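Probable benzoylformate decarboxylase (Rhodococcus jostii, PDB 7ORX) is a probable thiamine diphosphate-dependent enzyme, built from two cofactor-binding domains with a central Rossmann-like domain between them. Local coordinates at residues Pro206-Gly211 with Leu230-Trp235. Residues are numbered along the deposited sequence; the frame is centred on the assembly and turned at random.
Sequences PVLVLG and LRAPVW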
loop_
_atom_site.group_PDB
_atom_site.type_symbol
_atom_site.label_atom_id
_atom_site.label_comp_id
_atom_site.label_asym_id
_atom_site.label_seq_id
_atom_site.Cartn_x
_atom_site.Cartn_y
_atom_site.Cartn_z
ATOM N N PRO C 206 -13.941 -5.838 43.106
ATOM C CA PRO C 206 -13.355 -5.382 41.848
ATOM C C PRO C 206 -11.844 -5.591 41.787
ATOM O O PRO C 206 -11.243 -5.733 42.829
ATOM C CB PRO C 206 -13.604 -3.875 41.903
ATOM C CG PRO C 206 -13.427 -3.543 43.344
ATOM C CD PRO C 206 -14.017 -4.734 44.064
ATOM N N VAL C 207 -11.265 -5.584 40.591
ATOM C CA VAL C 207 -9.799 -5.735 40.367
ATOM C C VAL C 207 -9.376 -4.706 39.316
ATOM O O VAL C 207 -10.160 -4.485 38.361
ATOM C CB VAL C 207 -9.440 -7.166 39.934
ATOM C CG1 VAL C 207 -10.119 -7.615 38.646
ATOM C CG2 VAL C 207 -7.941 -7.341 39.821
ATOM N N LEU C 208 -8.232 -4.047 39.535
ATOM C CA LEU C 208 -7.610 -3.128 38.568
ATOM C C LEU C 208 -6.587 -3.914 37.771
ATOM O O LEU C 208 -5.732 -4.553 38.391
ATOM C CB LEU C 208 -6.884 -2.010 39.312
ATOM C CG LEU C 208 -7.732 -1.109 40.199
ATOM C CD1 LEU C 208 -7.119 0.286 40.200
ATOM C CD2 LEU C 208 -9.182 -1.047 39.735
ATOM N N VAL C 209 -6.633 -3.823 36.452
ATOM C CA VAL C 209 -5.570 -4.374 35.578
ATOM C C VAL C 209 -4.957 -3.178 34.877
ATOM O O VAL C 209 -5.740 -2.410 34.388
ATOM C CB VAL C 209 -6.169 -5.377 34.602
ATOM C CG1 VAL C 209 -5.125 -5.923 33.643
ATOM C CG2 VAL C 209 -6.867 -6.488 35.353
ATOM N N LEU C 210 -3.650 -2.968 34.976
ATOM C CA LEU C 210 -3.009 -1.697 34.581
ATOM C C LEU C 210 -2.020 -1.952 33.459
ATOM O O LEU C 210 -1.292 -2.950 33.493
ATOM C CB LEU C 210 -2.326 -1.048 35.786
ATOM C CG LEU C 210 -3.288 -0.615 36.893
ATOM C CD1 LEU C 210 -2.590 0.086 38.053
ATOM C CD2 LEU C 210 -4.365 0.277 36.375
ATOM N N GLY C 211 -1.986 -1.034 32.497
ATOM C CA GLY C 211 -1.126 -1.150 31.311
ATOM C C GLY C 211 -0.146 0.001 31.219
ATOM O O GLY C 211 -0.158 0.927 32.037
ATOM N N LEU C 230 -10.490 1.547 46.870
ATOM C CA LEU C 230 -11.322 0.353 46.568
ATOM C C LEU C 230 -10.811 -0.885 47.301
ATOM O O LEU C 230 -11.423 -1.936 47.107
ATOM C CB LEU C 230 -11.298 0.101 45.062
ATOM C CG LEU C 230 -12.035 1.132 44.219
ATOM C CD1 LEU C 230 -11.842 0.785 42.753
ATOM C CD2 LEU C 230 -13.515 1.184 44.584
ATOM N N ARG C 231 -9.724 -0.774 48.067
ATOM C CA ARG C 231 -9.065 -1.940 48.682
ATOM C C ARG C 231 -8.969 -3.055 47.639
ATOM O O ARG C 231 -9.255 -4.238 47.981
ATOM C CB ARG C 231 -9.820 -2.350 49.952
ATOM C CG ARG C 231 -9.739 -1.285 51.032
ATOM C CD ARG C 231 -10.839 -0.221 50.911
ATOM N NE ARG C 231 -11.043 0.452 52.184
ATOM C CZ ARG C 231 -10.521 1.609 52.554
ATOM N NH1 ARG C 231 -9.802 2.343 51.717
ATOM N NH2 ARG C 231 -10.767 2.043 53.771
ATOM N N ALA C 232 -8.558 -2.694 46.431
ATOM C CA ALA C 232 -8.619 -3.578 45.254
ATOM C C ALA C 232 -7.243 -4.148 44.985
ATOM O O ALA C 232 -6.248 -3.439 45.063
ATOM C CB ALA C 232 -9.087 -2.815 44.062
ATOM N N PRO C 233 -7.151 -5.454 44.671
ATOM C CA PRO C 233 -5.945 -5.997 44.091
ATOM C C PRO C 233 -5.659 -5.382 42.723
ATOM O O PRO C 233 -6.593 -4.996 42.037
ATOM C CB PRO C 233 -6.227 -7.493 43.977
ATOM C CG PRO C 233 -7.684 -7.650 44.099
ATOM C CD PRO C 233 -8.165 -6.474 44.901
ATOM N N VAL C 234 -4.374 -5.273 42.393
ATOM C CA VAL C 234 -3.856 -4.676 41.137
ATOM C C VAL C 234 -2.970 -5.698 40.445
ATOM O O VAL C 234 -2.019 -6.108 41.039
ATOM C CB VAL C 234 -3.086 -3.385 41.416
ATOM C CG1 VAL C 234 -2.393 -2.866 40.167
ATOM C CG2 VAL C 234 -3.998 -2.317 41.998
ATOM N N TRP C 235 -3.308 -6.076 39.233
ATOM C CA TRP C 235 -2.467 -6.865 38.319
ATOM C C TRP C 235 -1.970 -5.963 37.209
ATOM O O TRP C 235 -2.689 -5.004 36.848
ATOM C CB TRP C 235 -3.276 -7.984 37.696
ATOM C CG TRP C 235 -3.771 -8.980 38.671
ATOM C CD1 TRP C 235 -4.854 -8.910 39.485
ATOM C CD2 TRP C 235 -3.161 -10.256 38.899
ATOM N NE1 TRP C 235 -4.954 -10.067 40.224
ATOM C CE2 TRP C 235 -3.930 -10.902 39.878
ATOM C CE3 TRP C 235 -2.016 -10.886 38.382
ATOM C CZ2 TRP C 235 -3.590 -12.159 40.338
ATOM C CZ3 TRP C 235 -1.664 -12.115 38.866
ATOM C CH2 TRP C 235 -2.442 -12.741 39.836
#
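Leu208 pairs with Val234, and Val209 with Trp235, where two neighbouring parallel strands of the central-domain sheet are joined by a beta-alpha-beta crossover. Three backbone hydrogen bonds hold the pair together. Leu208 N gives its hydrogen to Pro233 O at 3.1 Å. Leu208 O accepts from Trp235 N at 3.0 Å, and Leu210 N in turn reaches Trp235 O at 2.9 Å. One residue, Leu208, thus bonds on both sides of Val234, as a parallel bridge requires. Pro233 suits the strand entrance: its CD, 3.8 Å from Pro206 O, stands where another residue would carry an N-H, and the pairing begins at its carbonyl.

Side chains alternate between the two faces. Leu208 and Val234 turn to the face packed by helix 220-230, where branched apolar groups fill the space between helix and sheet; Leu210, two residues on from Leu208, also touches that helix at Ala223. Val234 CG1, anti to its backbone N (chi1 172°), lies 3.6 Å from Leu210 CD1, while the other branch, CG2, rests 4.0 Å from Leu208 CB. Beyond them, Leu208 CG meets the small Ala232 CB, and Leu208 CD2 lies 4.4 Å from Leu230 CD1.

On the other face, that of Val209 and Trp235, the indole meets Val207. Val207 CG2, anti to its own N, approaches the edge of the indole near the ring plane, 3.5 Å from Trp235 CD1, and also skirts the Pro233 ring. The indole also touches Arg253 and Leu256.

Arg231 ends helix 220-230 in a Schellman motif, its positive phi of 44° turning the chain toward strand 234-236. On its other side, strand 206-210 bonds to strand 272-276. Parallel strands in the order 3-2-1-4-5-6, with helices 212-216 and 220-230 in the crossover from strand 206-210 to strand 234-236, are characteristic of a Rossmann-like fold.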